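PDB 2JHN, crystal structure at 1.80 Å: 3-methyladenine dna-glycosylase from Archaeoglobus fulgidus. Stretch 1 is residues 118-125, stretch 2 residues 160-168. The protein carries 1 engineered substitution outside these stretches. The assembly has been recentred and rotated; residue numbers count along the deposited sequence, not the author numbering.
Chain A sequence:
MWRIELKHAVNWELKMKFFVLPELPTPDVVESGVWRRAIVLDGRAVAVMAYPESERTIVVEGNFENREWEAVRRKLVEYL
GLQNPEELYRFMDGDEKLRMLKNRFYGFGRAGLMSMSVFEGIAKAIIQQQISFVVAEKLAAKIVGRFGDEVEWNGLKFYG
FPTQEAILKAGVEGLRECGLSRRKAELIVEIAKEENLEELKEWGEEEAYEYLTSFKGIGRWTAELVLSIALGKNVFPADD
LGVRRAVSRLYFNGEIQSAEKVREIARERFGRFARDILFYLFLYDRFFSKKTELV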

# COMPACT_ATOMS: atom_id res chain seq x y z
N VAL A 118 7.60 -6.22 3.81
CA VAL A 118 7.75 -5.28 4.93
C VAL A 118 8.82 -4.23 4.62
O VAL A 118 8.64 -3.03 4.89
CB VAL A 118 8.12 -6.05 6.23
CG1 VAL A 118 8.49 -5.07 7.38
CG2 VAL A 118 6.96 -6.95 6.63
N PHE A 119 9.96 -4.69 4.11
CA PHE A 119 11.02 -3.78 3.71
C PHE A 119 10.53 -2.69 2.75
O PHE A 119 10.78 -1.51 2.98
CB PHE A 119 12.22 -4.51 3.06
CG PHE A 119 13.32 -3.57 2.69
CD1 PHE A 119 13.95 -2.80 3.68
CD2 PHE A 119 13.72 -3.42 1.37
CE1 PHE A 119 14.96 -1.93 3.37
CE2 PHE A 119 14.78 -2.51 1.03
CZ PHE A 119 15.39 -1.78 2.02
N GLU A 120 9.81 -3.08 1.70
CA GLU A 120 9.27 -2.10 0.76
C GLU A 120 8.34 -1.10 1.46
O GLU A 120 8.42 0.11 1.22
CB GLU A 120 8.59 -2.80 -0.41
CG GLU A 120 7.86 -1.85 -1.38
CD GLU A 120 7.01 -2.58 -2.42
OE1 GLU A 120 6.95 -3.83 -2.41
OE2 GLU A 120 6.37 -1.85 -3.25
N GLY A 121 7.45 -1.61 2.31
CA GLY A 121 6.50 -0.75 3.06
C GLY A 121 7.20 0.26 3.95
O GLY A 121 6.84 1.44 3.95
N ILE A 122 8.22 -0.18 4.70
CA ILE A 122 8.98 0.76 5.54
C ILE A 122 9.72 1.82 4.70
O ILE A 122 9.62 3.02 4.99
CB ILE A 122 9.97 0.06 6.54
CG1 ILE A 122 9.19 -0.87 7.49
CG2 ILE A 122 10.76 1.14 7.35
CD1 ILE A 122 10.10 -1.84 8.29
N ALA A 123 10.45 1.37 3.67
CA ALA A 123 11.22 2.26 2.82
C ALA A 123 10.29 3.33 2.22
O ALA A 123 10.58 4.54 2.29
CB ALA A 123 11.94 1.46 1.71
N LYS A 124 9.16 2.91 1.67
CA LYS A 124 8.25 3.88 1.05
C LYS A 124 7.64 4.85 2.08
O LYS A 124 7.48 6.05 1.80
CB LYS A 124 7.18 3.18 0.18
CG LYS A 124 7.76 2.49 -1.07
CD LYS A 124 6.69 1.85 -1.95
CE LYS A 124 6.67 2.50 -3.33
NZ LYS A 124 5.50 2.14 -4.24
N ALA A 125 7.36 4.36 3.30
CA ALA A 125 6.82 5.23 4.35
C ALA A 125 7.83 6.34 4.72
O ALA A 125 7.45 7.49 4.94
CB ALA A 125 6.38 4.41 5.59
N GLY A 160 10.63 -4.78 -9.97
CA GLY A 160 10.48 -5.08 -8.53
C GLY A 160 11.07 -4.00 -7.64
O GLY A 160 11.95 -3.24 -8.06
N PHE A 161 10.60 -3.90 -6.39
CA PHE A 161 11.22 -2.99 -5.44
C PHE A 161 12.60 -3.56 -5.04
O PHE A 161 12.74 -4.75 -4.87
CB PHE A 161 10.35 -2.78 -4.18
CG PHE A 161 10.77 -1.56 -3.39
CD1 PHE A 161 10.37 -0.29 -3.80
CD2 PHE A 161 11.61 -1.69 -2.27
CE1 PHE A 161 10.78 0.83 -3.09
CE2 PHE A 161 12.04 -0.56 -1.57
CZ PHE A 161 11.62 0.69 -1.97
N PRO A 162 13.62 -2.69 -4.90
CA PRO A 162 14.98 -3.14 -4.48
C PRO A 162 14.97 -4.05 -3.24
O PRO A 162 14.24 -3.76 -2.28
CB PRO A 162 15.70 -1.83 -4.19
CG PRO A 162 15.04 -0.85 -5.14
CD PRO A 162 13.58 -1.25 -5.15
N THR A 163 15.75 -5.14 -3.29
CA THR A 163 15.95 -6.04 -2.15
C THR A 163 16.77 -5.29 -1.10
O THR A 163 17.38 -4.27 -1.42
CB THR A 163 16.74 -7.32 -2.55
OG1 THR A 163 18.01 -6.94 -3.09
CG2 THR A 163 15.95 -8.18 -3.57
N GLN A 164 16.78 -5.78 0.14
CA GLN A 164 17.64 -5.17 1.17
C GLN A 164 19.10 -5.14 0.73
O GLN A 164 19.79 -4.14 0.90
CB GLN A 164 17.46 -5.85 2.53
CG GLN A 164 16.02 -5.76 3.06
CD GLN A 164 15.84 -6.47 4.37
OE1 GLN A 164 14.86 -7.20 4.56
NE2 GLN A 164 16.78 -6.27 5.30
N GLU A 165 19.53 -6.23 0.10
CA GLU A 165 20.89 -6.37 -0.47
C GLU A 165 21.26 -5.30 -1.49
O GLU A 165 22.36 -4.74 -1.44
CB GLU A 165 21.06 -7.76 -1.08
CG GLU A 165 21.10 -8.88 -0.05
CD GLU A 165 19.74 -9.53 0.25
OE1 GLU A 165 18.66 -8.97 -0.10
OE2 GLU A 165 19.76 -10.63 0.83
N ALA A 166 20.33 -5.02 -2.41
CA ALA A 166 20.49 -4.02 -3.47
C ALA A 166 20.62 -2.62 -2.89
O ALA A 166 21.40 -1.81 -3.38
CB ALA A 166 19.30 -4.09 -4.45
N ILE A 167 19.85 -2.34 -1.83
CA ILE A 167 19.92 -1.07 -1.10
C ILE A 167 21.25 -0.86 -0.36
O ILE A 167 21.82 0.24 -0.38
CB ILE A 167 18.71 -0.94 -0.12
CG1 ILE A 167 17.42 -0.79 -0.93
CG2 ILE A 167 18.89 0.25 0.86
CD1 ILE A 167 17.39 0.43 -1.90
N LEU A 168 21.73 -1.92 0.28
CA LEU A 168 23.01 -1.85 0.96
C LEU A 168 24.13 -1.52 -0.04
O LEU A 168 25.00 -0.68 0.23
CB LEU A 168 23.28 -3.15 1.73
CG LEU A 168 22.39 -3.38 2.97
CD1 LEU A 168 22.72 -4.71 3.61
CD2 LEU A 168 22.50 -2.24 4.00

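What holds the two stretches together? No hydrogen bond crosses between them, so the contact rests on packing, and two phenylalanines supply most of it. Phe119, from the helix of stretch 1, and Phe161, from the loop that leads into the helix of stretch 2, each point toward the other stretch, and each has far more of its surface covered by the other stretch than any other residue here. Their rings do approach each other, Phe119 CE2 lying 4.3 Å from Phe161 CE2, but each ring has its closest neighbour elsewhere: an aliphatic carbon of a polar side chain from the other stretch.

How does the Phe119 ring fit against the second stretch? Its chi1 is t (-178°), which carries the ring outward from the helix, and chi2 of 61° sets the plane so that one face receives Gln164. The CG of Gln164 sits 3.6 Å from the centroid of the Phe119 ring and 15° off the ring normal, a CH-pi contact over the face, shifted toward the CG side of the ring. Gln164 chi1 of m places CG over the ring face, and chi2 of t carries the amide on past it; NE2 is hydrogen-bonded elsewhere in the structure. The edge of the same ring is used as well. Phe119 CE2 lies 3.7 Å from Ile167 CG1 and 3.6 Å from Pro162 O, both near the ring plane, so the edge meets an apolar branch and a backbone carbonyl.

What surrounds the Phe161 ring? Here chi1 is again t (-163°), with chi2 at 80°, and the ring lies along the helix of stretch 1 beside Glu120, Ala123 and Lys124. Glu120 CG stands over one face, 3.9 Å from the centroid of the Phe161 ring and 23° off its normal, a second CH-pi contact. With chi1 and chi2 both t, the glutamate is extended, so its methylene packs on the ring while its carboxylate lies farther along; both carboxylate oxygens find hydrogen bonds outside the two stretches. Ala123 CB, directed toward stretch 2, comes within 3.8 Å of Phe161 CZ, and Lys124 CG reaches 4.0 Å from Phe161 CE1. Lys124 thus also contributes aliphatic carbon here, its NZ being hydrogen-bonded elsewhere.

How does the second stretch turn from loop to helix beside these rings? Thr163 occupies the N-cap position, and its chi1 of 58° (p) brings the hydroxyl back over the first turn, where OG1 accepts from Ala166 N at 3.1 Å with an N-H...acceptor angle of 154°. The bond satisfies an amide that has no preceding helical carbonyl to pair with. Thr163 points away from stretch 1, so its side chain serves the helix start rather than the contact. One turn on, Ile167 points toward stretch 1; its chi1 of m puts CG1 against the edge of the Phe119 ring, and its chi2 is also m.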